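Local coordinates for protein putative isochorismatase (Bordetella bronchiseptica, PDB 3UAO) that probably hydrolyses the amide of maleamate to release maleate and ammonia, a step in the degradation of nicotinate (vitamin B3), at residues S143-T148 and A183-L188; I104-I107 and M112-L115; L47-F52 and P126-Q131; A204-M209 and A214-H219; G85-H90 and A155-Q160. All blocks are in the same frame, centred on the assembly; numbering follows the deposited sequence.

Contact 1: residues S143-T148 and A183-L188; sequences SAFYGT and AGFRPL
The apolar core beside the C-terminal end of helix 174-182 holds the two phenylalanines of this contact, Phe145 from the loop before helix 150-156 and Phe185 from the entry to strand 186-195. They touch through single ring corners: Phe145 CE1 lies 4.0 Å from Phe185 CE2, the two rings approaching obliquely. The same Phe145 CE1 is 4.5 Å from Ala183 CB, which projects toward the loop. Both rings swing to the backbone N side of their own residues, CG lying anti to the carbonyl carbon (chi1 -72° in Phe145, -47° in Phe185), and this turns them toward one another between the two segments.

The helix closes in a Schellman motif whose positive-phi residue is Gly184; the chain then turns into the strand of the Rossmann-like sheet, leaving Phe185 beside the loop. On the other segment an ST turn sets the place of Phe145: Ser143 OG accepts the Phe145 N-H at 3.0 Å, with a second, weak bond from Tyr146 N. Ser143 OG also sits in plane at the edge of the Phe145 ring and is tied to Asp179 of helix 174-182. A type II turn runs from Phe145 to Thr148, whose OG1 reaches back to Ala144 O at 2.6 Å and is also hydrogen-bonded to Leu150 N. Leu154 of helix 150-156 touches both rings, Leu162 packs on Phe145, and Ala155 of the fourth subunit packs on Phe185.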
# COMPACT_ATOMS: atom_id res chain seq x y z
N SER A 143 -3.84 8.99 8.20
CA SER A 143 -2.81 9.45 7.23
C SER A 143 -3.34 9.76 5.85
O SER A 143 -4.10 9.00 5.31
CB SER A 143 -1.72 8.39 7.08
OG SER A 143 -0.93 8.61 5.93
N ALA A 144 -2.89 10.84 5.25
CA ALA A 144 -3.35 11.23 3.89
C ALA A 144 -2.82 10.27 2.83
O ALA A 144 -3.19 10.39 1.63
CB ALA A 144 -2.93 12.69 3.57
N PHE A 145 -1.98 9.34 3.25
CA PHE A 145 -1.34 8.38 2.36
C PHE A 145 -2.00 7.01 2.43
O PHE A 145 -1.97 6.24 1.42
CB PHE A 145 0.17 8.21 2.71
CG PHE A 145 1.01 9.39 2.35
CD1 PHE A 145 1.67 9.44 1.14
CD2 PHE A 145 1.13 10.47 3.19
CE1 PHE A 145 2.42 10.56 0.79
CE2 PHE A 145 1.89 11.55 2.84
CZ PHE A 145 2.52 11.59 1.63
N TYR A 146 -2.56 6.65 3.60
CA TYR A 146 -3.09 5.29 3.78
C TYR A 146 -4.34 5.04 2.93
O TYR A 146 -5.43 5.60 3.20
CB TYR A 146 -3.42 4.98 5.27
CG TYR A 146 -3.47 3.48 5.46
CD1 TYR A 146 -2.35 2.79 5.87
CD2 TYR A 146 -4.58 2.74 5.08
CE1 TYR A 146 -2.34 1.38 5.96
CE2 TYR A 146 -4.60 1.32 5.16
CZ TYR A 146 -3.48 0.65 5.58
OH TYR A 146 -3.46 -0.76 5.69
N GLY A 147 -4.24 4.17 1.93
CA GLY A 147 -5.43 3.78 1.17
C GLY A 147 -5.97 4.91 0.33
O GLY A 147 -7.17 5.06 0.15
N THR A 148 -5.05 5.72 -0.16
CA THR A 148 -5.31 6.83 -1.02
C THR A 148 -4.24 6.83 -2.09
O THR A 148 -3.30 6.03 -2.08
CB THR A 148 -5.19 8.19 -0.29
OG1 THR A 148 -3.81 8.57 -0.18
CG2 THR A 148 -5.86 8.18 1.12
N ALA A 183 7.15 6.78 2.47
CA ALA A 183 6.96 6.77 1.02
C ALA A 183 8.11 7.35 0.17
O ALA A 183 8.04 7.32 -1.05
CB ALA A 183 5.67 7.48 0.67
N GLY A 184 9.16 7.88 0.80
CA GLY A 184 10.27 8.47 0.06
C GLY A 184 10.35 9.98 -0.08
O GLY A 184 11.20 10.47 -0.82
N PHE A 185 9.51 10.73 0.64
CA PHE A 185 9.52 12.21 0.58
C PHE A 185 10.16 12.83 1.83
O PHE A 185 10.02 12.33 2.93
CB PHE A 185 8.10 12.75 0.35
CG PHE A 185 7.36 12.03 -0.76
CD1 PHE A 185 7.64 12.27 -2.08
CD2 PHE A 185 6.41 11.09 -0.48
CE1 PHE A 185 7.03 11.59 -3.12
CE2 PHE A 185 5.75 10.42 -1.51
CZ PHE A 185 6.07 10.67 -2.84
N ARG A 186 10.85 13.95 1.69
CA ARG A 186 11.44 14.63 2.85
C ARG A 186 10.31 15.46 3.41
O ARG A 186 9.86 16.39 2.71
CB ARG A 186 12.60 15.51 2.42
CG ARG A 186 13.77 14.70 1.86
CD ARG A 186 14.65 15.48 0.92
NE ARG A 186 15.66 14.63 0.32
CZ ARG A 186 16.95 14.59 0.68
NH1 ARG A 186 17.45 15.38 1.61
NH2 ARG A 186 17.76 13.76 0.06
N PRO A 187 9.79 15.10 4.61
CA PRO A 187 8.75 15.95 5.17
C PRO A 187 9.34 17.20 5.83
O PRO A 187 10.37 17.13 6.51
CB PRO A 187 8.05 15.06 6.23
CG PRO A 187 8.75 13.66 6.13
CD PRO A 187 10.09 13.96 5.50
N LEU A 188 8.67 18.34 5.61
CA LEU A 188 8.98 19.60 6.26
C LEU A 188 7.72 20.00 7.05
O LEU A 188 6.76 20.53 6.48
CB LEU A 188 9.32 20.66 5.22
CG LEU A 188 10.17 21.87 5.64
CD1 LEU A 188 10.46 22.76 4.43
CD2 LEU A 188 9.54 22.67 6.79

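Contact 2: residues I104-I107 and M112-L115; sequences IFSI and MLTL
Met112 leads this contact, reaching from a 3-10 turn to the ring of Phe105 on the short helix carrying Phe105 and Ser106. Its CB is directed at the helix, and CG, set beside the backbone N and anti to the carbonyl carbon (chi1 -58°), comes over one face of the phenylalanine ring, 4.2 Å from Phe105 CE2. The chain then bends, bringing Met112 SD to 4.1 Å from Phe105 CZ and equally near CE2. Measured to the ring centroid the sulfur is 4.8 Å away and 45° off the normal, an oblique approach. A further bend at chi3 (97°) turns the CE methyl away from the ring. Phe56, Phe62 and Ile93 of the same chain also touch the Met112 side chain.

One residue along each segment, a second pair meets. Leu113 CD1 comes within 3.6 Å of Ser106 OG and 4.0 Å of Ser106 CB, a van der Waals contact between a methyl and the side of a hydroxymethyl group. Ser106 OG is hydrogen-bonded to the backbone N of Asn103; toward Leu113 it makes only van der Waals contact. Phe105 also touches Met181 of the second subunit, placing the pair close to a subunit interface. The whole is a Met-aromatic contact between a short helix and the 3-10 turn that follows it, folded together within the long excursion linking strands 87-93 and 135-139 of this isochorismatase-like domain.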
# COMPACT_ATOMS: atom_id res chain seq x y z
N ILE A 104 -12.21 0.88 12.11
CA ILE A 104 -11.70 0.76 13.47
C ILE A 104 -11.51 2.17 14.03
O ILE A 104 -12.00 2.48 15.11
CB ILE A 104 -10.41 -0.05 13.48
CG1 ILE A 104 -10.64 -1.37 12.76
CG2 ILE A 104 -9.95 -0.35 14.90
CD1 ILE A 104 -11.83 -2.15 13.30
N PHE A 105 -10.87 3.05 13.27
CA PHE A 105 -10.73 4.46 13.64
C PHE A 105 -12.03 5.09 14.14
O PHE A 105 -11.99 5.88 15.13
CB PHE A 105 -10.28 5.23 12.41
CG PHE A 105 -9.86 6.66 12.67
CD1 PHE A 105 -9.26 7.05 13.86
CD2 PHE A 105 -10.01 7.59 11.67
CE1 PHE A 105 -8.84 8.37 14.05
CE2 PHE A 105 -9.61 8.91 11.87
CZ PHE A 105 -9.03 9.30 13.07
N SER A 106 -13.15 4.84 13.45
CA SER A 106 -14.44 5.44 13.82
C SER A 106 -15.19 4.70 14.96
O SER A 106 -16.27 5.12 15.34
CB SER A 106 -15.38 5.60 12.61
OG SER A 106 -15.84 4.37 12.08
N ILE A 107 -14.62 3.62 15.48
CA ILE A 107 -15.04 3.02 16.74
C ILE A 107 -14.34 3.75 17.86
O ILE A 107 -14.97 4.18 18.84
CB ILE A 107 -14.72 1.51 16.82
CG1 ILE A 107 -15.60 0.70 15.86
CG2 ILE A 107 -14.90 1.01 18.25
CD1 ILE A 107 -15.13 -0.70 15.58
N MET A 112 -15.99 10.97 13.91
CA MET A 112 -15.40 10.98 12.58
C MET A 112 -16.34 10.38 11.58
O MET A 112 -16.24 10.61 10.42
CB MET A 112 -14.16 10.14 12.53
CG MET A 112 -13.07 10.53 13.51
SD MET A 112 -12.14 11.97 12.97
CE MET A 112 -12.99 13.25 13.89
N LEU A 113 -17.26 9.55 12.07
CA LEU A 113 -18.20 8.86 11.24
C LEU A 113 -19.25 9.81 10.72
O LEU A 113 -20.00 9.43 9.85
CB LEU A 113 -18.88 7.76 12.06
CG LEU A 113 -19.66 6.71 11.30
CD1 LEU A 113 -18.67 5.94 10.42
CD2 LEU A 113 -20.41 5.82 12.29
N THR A 114 -19.32 11.01 11.28
CA THR A 114 -20.30 12.01 10.86
C THR A 114 -19.72 12.91 9.79
O THR A 114 -20.42 13.72 9.24
CB THR A 114 -20.72 12.89 12.03
OG1 THR A 114 -19.65 13.80 12.34
CG2 THR A 114 -21.06 12.04 13.27
N LEU A 115 -18.42 12.75 9.51
CA LEU A 115 -17.73 13.47 8.43
C LEU A 115 -18.09 12.93 7.03
O LEU A 115 -17.34 12.17 6.44
CB LEU A 115 -16.22 13.45 8.65
CG LEU A 115 -15.81 14.26 9.89
CD1 LEU A 115 -14.28 14.28 10.13
CD2 LEU A 115 -16.39 15.72 9.84

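Contact 3: residues L47-F52 and P126-Q131; sequences LLIVDF and PQLAPQ
The ring of Phe52 meets Leu128 CD1 at a slant to its plane, on the side of the ring next to the backbone. The methyl is 3.5 Å from Phe52 CD2, 3.8 Å from Phe52 CB and 4.0 Å from Phe52 CG, so it nestles into the corner where the ring joins its stem. The Phe52 side chain also touches Ile71 and Thr74 of helix 67-84 and Ala167 of strand 161-167. Strand 45-50 runs through the interior of the six-stranded parallel sheet of the Rossmann-like fold, and Phe52 stands in the loop just beyond its C-terminal end, between sheet and helix.

Leu128 belongs to the long connection before strand 135-139, where Pro126 and Gln127 form a brief 3-10 turn. Its CG sits beside the backbone N (chi1 -58°) and CD1 continues nearly straight outward (chi2 162°), which brings one methyl against both Phe52 and Ile49. The leucine thereby closes a buried apolar junction made wholly of carbon contacts, with no hydrogen bond between the segments.

Between the two receiving residues, Asp51 takes a different course: it adopts positive phi as the strand ends, and its carboxylate makes a salt bridge from OD2 to Lys139 NZ and a hydrogen bond between OD1 and Ser91 OG. The Asp51-Lys139 salt bridge is consistent with the aspartate-lysine pair of the cysteine hydrolases of this family. At the strand itself, Ile49 CG2 rests 4.3 Å from Leu128 CD1.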
# COMPACT_ATOMS: atom_id res chain seq x y z
N LEU A 47 3.22 20.67 -1.10
CA LEU A 47 2.54 21.10 0.11
C LEU A 47 1.35 20.20 0.32
O LEU A 47 0.52 20.01 -0.56
CB LEU A 47 2.08 22.58 -0.00
CG LEU A 47 1.13 23.16 1.07
CD1 LEU A 47 1.79 23.27 2.40
CD2 LEU A 47 0.61 24.50 0.64
N LEU A 48 1.27 19.65 1.52
CA LEU A 48 0.14 18.90 1.98
C LEU A 48 -0.51 19.65 3.12
O LEU A 48 0.17 19.92 4.11
CB LEU A 48 0.64 17.58 2.55
CG LEU A 48 -0.48 16.69 3.02
CD1 LEU A 48 -1.42 16.45 1.86
CD2 LEU A 48 0.14 15.43 3.53
N ILE A 49 -1.79 19.95 3.01
CA ILE A 49 -2.55 20.52 4.10
C ILE A 49 -3.51 19.44 4.60
O ILE A 49 -4.47 19.07 3.91
CB ILE A 49 -3.34 21.74 3.65
CG1 ILE A 49 -2.43 22.77 2.96
CG2 ILE A 49 -4.03 22.40 4.82
CD1 ILE A 49 -3.19 23.95 2.39
N VAL A 50 -3.29 18.91 5.79
CA VAL A 50 -4.11 17.77 6.21
C VAL A 50 -5.30 18.15 7.11
O VAL A 50 -5.13 18.69 8.17
CB VAL A 50 -3.26 16.51 6.72
CG1 VAL A 50 -1.78 16.71 6.51
CG2 VAL A 50 -3.58 16.10 8.08
N ASP A 51 -6.50 17.89 6.60
CA ASP A 51 -7.74 17.98 7.36
C ASP A 51 -8.09 19.31 8.00
O ASP A 51 -8.77 19.36 9.02
CB ASP A 51 -7.78 16.89 8.44
CG ASP A 51 -7.74 15.52 7.87
OD1 ASP A 51 -7.95 15.37 6.65
OD2 ASP A 51 -7.46 14.59 8.65
N PHE A 52 -7.67 20.41 7.41
CA PHE A 52 -8.13 21.70 7.88
C PHE A 52 -9.57 21.93 7.41
O PHE A 52 -9.81 22.73 6.51
CB PHE A 52 -7.21 22.83 7.42
CG PHE A 52 -6.08 23.10 8.37
CD1 PHE A 52 -6.16 22.70 9.69
CD2 PHE A 52 -4.96 23.81 7.94
CE1 PHE A 52 -5.13 23.00 10.55
CE2 PHE A 52 -3.96 24.12 8.80
CZ PHE A 52 -4.03 23.73 10.10
N PRO A 126 -13.09 27.74 4.34
CA PRO A 126 -13.07 28.72 3.25
C PRO A 126 -11.74 29.43 3.13
O PRO A 126 -11.33 29.72 2.01
CB PRO A 126 -14.17 29.71 3.63
CG PRO A 126 -15.14 28.88 4.42
CD PRO A 126 -14.23 27.99 5.25
N GLN A 127 -11.06 29.66 4.25
CA GLN A 127 -9.71 30.24 4.27
C GLN A 127 -8.69 29.55 3.36
O GLN A 127 -7.74 30.19 2.88
CB GLN A 127 -9.15 30.22 5.69
CG GLN A 127 -9.95 31.02 6.71
CD GLN A 127 -10.85 30.19 7.61
OE1 GLN A 127 -10.44 29.16 8.12
NE2 GLN A 127 -12.07 30.66 7.83
N LEU A 128 -8.85 28.24 3.15
CA LEU A 128 -7.85 27.46 2.39
C LEU A 128 -8.43 26.74 1.17
O LEU A 128 -7.90 25.71 0.74
CB LEU A 128 -7.16 26.46 3.33
CG LEU A 128 -6.46 27.10 4.53
CD1 LEU A 128 -6.19 26.06 5.62
CD2 LEU A 128 -5.18 27.72 4.08
N ALA A 129 -9.51 27.29 0.62
CA ALA A 129 -10.27 26.59 -0.42
C ALA A 129 -9.29 26.22 -1.52
O ALA A 129 -8.46 27.03 -1.89
CB ALA A 129 -11.39 27.46 -0.99
N PRO A 130 -9.37 24.97 -2.02
CA PRO A 130 -8.62 24.48 -3.18
C PRO A 130 -8.83 25.24 -4.50
O PRO A 130 -9.86 25.84 -4.73
CB PRO A 130 -9.18 23.06 -3.35
CG PRO A 130 -9.56 22.65 -2.00
CD PRO A 130 -10.13 23.88 -1.37
N GLN A 131 -7.83 25.16 -5.37
CA GLN A 131 -7.89 25.73 -6.69
C GLN A 131 -7.62 24.65 -7.73
O GLN A 131 -7.22 23.54 -7.35
CB GLN A 131 -6.84 26.82 -6.81
CG GLN A 131 -7.22 28.08 -6.08
CD GLN A 131 -6.25 29.21 -6.33
OE1 GLN A 131 -5.18 29.00 -6.94
NE2 GLN A 131 -6.59 30.41 -5.87

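Contact 4: residues A204-M209 and A214-H219; sequences ANLFDM and AAVMTH
Val216 and Ala214 make the first shell against the last turns of helix 199-212. Val216 divides its two methyls between Leu206 and Met209, about one turn apart: Val216 CG1 lies 4.5 Å from Leu206 CD2. Its other methyl, Val216 CG2, lies 4.3 Å from Met209 C, the carbonyl carbon. Beside them, Ala214 N donates to Met209 O at 3.1 Å, a weak bond bent to 131°, and it is the one hydrogen bond between the segments. With CG1 anti to its backbone N (chi1 171°), Val216 presents both branches to the helix. The Met209 side chain leads off the other way, onto Arg174 and Val177 of helix 174-182, so that this residue meets the strand mainly with its backbone.

What fixes the helix lies one shell further out. Arg174 is gripped by Asp208 in a salt bridge and by Asn205 OD1, and the same two residues exchange hydrogen bonds with Asn205 and Asp208 of the second subunit, placing this helical face at the interface with that subunit. The strand is held in turn by its sheet neighbour: Ala215 pairs with Pro187 and Val189 of strand 186-195. Just before the strand, Ala214 O receives Lys108 NZ of the second subunit. A helix followed shortly by a parallel strand, the outermost of the sheet within this chain, with Leu206 and Val216 touching between them, is the closing half of a beta-alpha-beta crossover, here the last of the Rossmann-like domain.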
# COMPACT_ATOMS: atom_id res chain seq x y z
N ALA A 204 4.58 17.12 22.16
CA ALA A 204 5.17 15.80 22.18
C ALA A 204 5.35 15.27 20.75
O ALA A 204 6.34 14.63 20.43
CB ALA A 204 4.33 14.87 23.00
N ASN A 205 4.40 15.54 19.87
CA ASN A 205 4.44 14.92 18.59
C ASN A 205 5.38 15.67 17.67
O ASN A 205 6.03 15.09 16.82
CB ASN A 205 3.03 14.77 18.04
CG ASN A 205 2.32 13.57 18.62
OD1 ASN A 205 2.20 12.56 17.96
ND2 ASN A 205 1.86 13.66 19.87
N LEU A 206 5.51 16.97 17.90
CA LEU A 206 6.55 17.72 17.22
C LEU A 206 7.88 17.19 17.64
O LEU A 206 8.75 17.01 16.79
CB LEU A 206 6.45 19.21 17.51
CG LEU A 206 5.24 19.90 16.87
CD1 LEU A 206 4.98 21.23 17.50
CD2 LEU A 206 5.43 20.02 15.36
N PHE A 207 8.07 16.95 18.93
CA PHE A 207 9.34 16.43 19.43
C PHE A 207 9.65 15.13 18.70
O PHE A 207 10.68 15.03 18.03
CB PHE A 207 9.31 16.20 20.94
CG PHE A 207 10.57 15.57 21.47
CD1 PHE A 207 11.67 16.35 21.78
CD2 PHE A 207 10.68 14.19 21.61
CE1 PHE A 207 12.84 15.76 22.24
CE2 PHE A 207 11.84 13.63 22.05
CZ PHE A 207 12.91 14.41 22.37
N ASP A 208 8.74 14.17 18.77
CA ASP A 208 8.93 12.89 18.08
C ASP A 208 9.36 13.13 16.63
O ASP A 208 10.37 12.58 16.15
CB ASP A 208 7.63 12.10 18.06
CG ASP A 208 7.23 11.54 19.40
OD1 ASP A 208 8.06 11.66 20.34
OD2 ASP A 208 6.09 10.98 19.49
N MET A 209 8.58 13.97 15.94
CA MET A 209 8.78 14.21 14.52
C MET A 209 10.14 14.82 14.21
O MET A 209 10.88 14.32 13.36
CB MET A 209 7.64 15.04 13.97
CG MET A 209 6.37 14.19 13.75
SD MET A 209 5.18 15.11 12.82
CE MET A 209 4.29 16.06 14.08
N ALA A 214 11.18 14.18 10.28
CA ALA A 214 10.96 15.38 9.45
C ALA A 214 11.92 16.50 9.77
O ALA A 214 12.51 16.55 10.85
CB ALA A 214 9.54 15.90 9.59
N ALA A 215 12.10 17.37 8.80
CA ALA A 215 12.61 18.72 9.10
C ALA A 215 11.40 19.50 9.65
O ALA A 215 10.28 19.39 9.15
CB ALA A 215 13.20 19.39 7.85
N VAL A 216 11.65 20.25 10.72
CA VAL A 216 10.63 20.94 11.52
C VAL A 216 11.06 22.41 11.74
O VAL A 216 12.03 22.69 12.42
CB VAL A 216 10.42 20.23 12.90
CG1 VAL A 216 9.51 21.07 13.85
CG2 VAL A 216 9.83 18.88 12.69
N MET A 217 10.31 23.32 11.16
CA MET A 217 10.59 24.73 11.30
C MET A 217 9.30 25.56 11.15
O MET A 217 8.28 25.06 10.67
CB MET A 217 11.67 25.14 10.27
CG MET A 217 11.33 24.90 8.79
SD MET A 217 12.85 25.06 7.79
CE MET A 217 13.60 23.47 8.09
N THR A 218 9.35 26.82 11.58
CA THR A 218 8.25 27.76 11.38
C THR A 218 8.18 28.15 9.91
O THR A 218 9.16 28.01 9.18
CB THR A 218 8.40 29.01 12.26
OG1 THR A 218 9.64 29.66 11.97
CG2 THR A 218 8.37 28.64 13.72
N HIS A 219 7.02 28.65 9.49
CA HIS A 219 6.74 28.87 8.07
C HIS A 219 7.62 29.93 7.39
O HIS A 219 7.98 29.79 6.24
CB HIS A 219 5.25 29.20 7.85
CG HIS A 219 4.90 30.62 8.11
ND1 HIS A 219 4.72 31.11 9.39
CD2 HIS A 219 4.72 31.67 7.28
CE1 HIS A 219 4.41 32.39 9.32
NE2 HIS A 219 4.41 32.76 8.05

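Contact 5: residues G85-H90 and A155-Q160; sequences GWAVAH and AQRGVQ. With ACT (acetate ion), chain J.
Ala87 contributes the most surface here, its single methyl serving two partners from the chain that leaves helix 150-156. Ala87 CB is 4.0 Å from Arg157 CD and also 4.0 Å from Val159 CG2, so one methyl near the N-terminal part of strand 87-93 bears on an aliphatic stem and on a branched methyl at once. The valine places CG2 beside its backbone N and anti to its carbonyl carbon (CG1 at chi1 166°), which aims that branch at the strand. Between the two partners comes Gly158, the positive-phi residue of a Schellman motif that ends the helix and brings Arg157 and Val159 onto the same strand residue.

Arg157 touches Ala87 only with its methylene chain. The chain bends at chi3 (-96°), and its charged end turns to Trp153, giving a hydrogen bond from NE to the Trp153 carbonyl and a cation-pi contact with its ring. Trp153 also packs on Ala87. A bound acetate, probably from the crystallisation liquor, has its O over one face of the guanidinium, 3.6 Å from Arg157 NH1. Gln156 NE2 gives a weak, long but nearly straight bond to the acetate OXT (3.5 Å, 169°) and a hydrogen bond to Gly102 O of the third subunit. The arginine is thus divided in its chemistry: hydrocarbon against the strand, charge toward the tryptophan and, through a weak hydrogen bond of NH1, toward Ala100 O of the third subunit, where a positive group and an amide can probably receive a small anion.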
# COMPACT_ATOMS: atom_id res chain seq x y z
N GLY A 85 4.39 27.62 -7.93
CA GLY A 85 4.01 26.51 -8.81
C GLY A 85 4.26 25.15 -8.17
O GLY A 85 4.68 24.22 -8.85
N TRP A 86 4.01 25.04 -6.87
CA TRP A 86 4.31 23.84 -6.12
C TRP A 86 3.12 22.94 -6.22
O TRP A 86 2.01 23.40 -6.12
CB TRP A 86 4.54 24.15 -4.64
CG TRP A 86 5.85 24.72 -4.30
CD1 TRP A 86 6.91 24.89 -5.12
CD2 TRP A 86 6.27 25.15 -3.01
NE1 TRP A 86 7.97 25.43 -4.43
CE2 TRP A 86 7.60 25.60 -3.13
CE3 TRP A 86 5.64 25.23 -1.76
CZ2 TRP A 86 8.31 26.11 -2.05
CZ3 TRP A 86 6.35 25.73 -0.68
CH2 TRP A 86 7.67 26.17 -0.83
N ALA A 87 3.33 21.65 -6.41
CA ALA A 87 2.23 20.71 -6.31
C ALA A 87 1.51 20.98 -4.97
O ALA A 87 2.16 21.22 -3.95
CB ALA A 87 2.77 19.26 -6.38
N VAL A 88 0.18 20.96 -4.98
CA VAL A 88 -0.57 21.18 -3.73
C VAL A 88 -1.71 20.16 -3.56
O VAL A 88 -2.46 19.92 -4.51
CB VAL A 88 -1.11 22.62 -3.63
CG1 VAL A 88 -1.85 22.84 -2.28
CG2 VAL A 88 0.02 23.60 -3.76
N ALA A 89 -1.77 19.56 -2.36
CA ALA A 89 -2.73 18.50 -2.04
C ALA A 89 -3.41 18.82 -0.72
O ALA A 89 -2.77 19.26 0.22
CB ALA A 89 -2.04 17.15 -1.96
N HIS A 90 -4.71 18.62 -0.68
CA HIS A 90 -5.50 18.83 0.51
C HIS A 90 -6.15 17.48 0.87
O HIS A 90 -6.50 16.70 -0.00
CB HIS A 90 -6.62 19.85 0.23
CG HIS A 90 -6.14 21.11 -0.43
ND1 HIS A 90 -6.04 22.30 0.25
CD2 HIS A 90 -5.73 21.36 -1.69
CE1 HIS A 90 -5.60 23.24 -0.58
NE2 HIS A 90 -5.41 22.69 -1.77
N ALA A 155 4.65 11.21 -6.49
CA ALA A 155 5.65 10.55 -7.33
C ALA A 155 5.60 11.03 -8.79
O ALA A 155 6.62 11.37 -9.39
CB ALA A 155 5.42 9.03 -7.27
N GLN A 156 4.40 11.02 -9.36
CA GLN A 156 4.21 11.39 -10.73
C GLN A 156 4.74 12.79 -10.98
O GLN A 156 5.32 13.05 -12.01
CB GLN A 156 2.73 11.35 -11.12
CG GLN A 156 2.49 11.78 -12.57
CD GLN A 156 1.04 11.67 -12.98
OE1 GLN A 156 0.38 10.74 -12.61
NE2 GLN A 156 0.55 12.64 -13.75
N ARG A 157 4.53 13.66 -10.01
CA ARG A 157 4.96 15.04 -10.09
C ARG A 157 6.44 15.21 -9.68
O ARG A 157 6.95 16.31 -9.68
CB ARG A 157 4.01 15.89 -9.24
CG ARG A 157 2.86 16.40 -10.04
CD ARG A 157 1.62 16.72 -9.26
NE ARG A 157 0.77 15.53 -9.38
CZ ARG A 157 -0.33 15.39 -10.11
NH1 ARG A 157 -0.87 16.38 -10.80
NH2 ARG A 157 -0.91 14.20 -10.11
N GLY A 158 7.12 14.13 -9.32
CA GLY A 158 8.53 14.17 -9.00
C GLY A 158 8.92 14.91 -7.73
O GLY A 158 10.06 15.39 -7.61
N VAL A 159 8.01 14.95 -6.74
CA VAL A 159 8.20 15.74 -5.52
C VAL A 159 9.20 15.13 -4.56
O VAL A 159 9.07 13.96 -4.18
CB VAL A 159 6.86 16.02 -4.80
CG1 VAL A 159 7.09 16.53 -3.37
CG2 VAL A 159 6.02 17.01 -5.63
N GLN A 160 10.20 15.91 -4.15
CA GLN A 160 11.28 15.41 -3.28
C GLN A 160 11.02 15.74 -1.83
O GLN A 160 11.26 14.92 -0.97
CB GLN A 160 12.63 16.00 -3.69
CG GLN A 160 13.18 15.46 -5.01
CD GLN A 160 13.65 14.05 -4.86
OE1 GLN A 160 12.88 13.11 -5.01
NE2 GLN A 160 14.92 13.89 -4.52
C ACT J . 2.24 16.22 -14.31
O ACT J . 1.07 16.11 -13.77
OXT ACT J . 2.90 15.10 -14.45
CH3 ACT J . 2.81 17.59 -14.71

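Contacts 1, 3, 4 and 5 all reach the one six-stranded parallel sheet, whereas contact 2 sits out in the excursion between strands 87-93 and 135-139, its centre about 21 Å from those of contacts 1 and 3. Contacts 3 and 5 lie on neighbouring strands, where Leu47 O probably accepts a hydrogen bond from Ala89 N; contacts 1 and 4 lie on the neighbouring strands 186-195 and 215-217. The segments of contacts 3 and 5 alternate along the chain, as do those of contacts 1 and 5, while contact 2 is nested inside the loops closed by contacts 3 and 5. Distant parts of the sequence are so interlocked. Contacts 1, 2 and 4 also touch the second subunit.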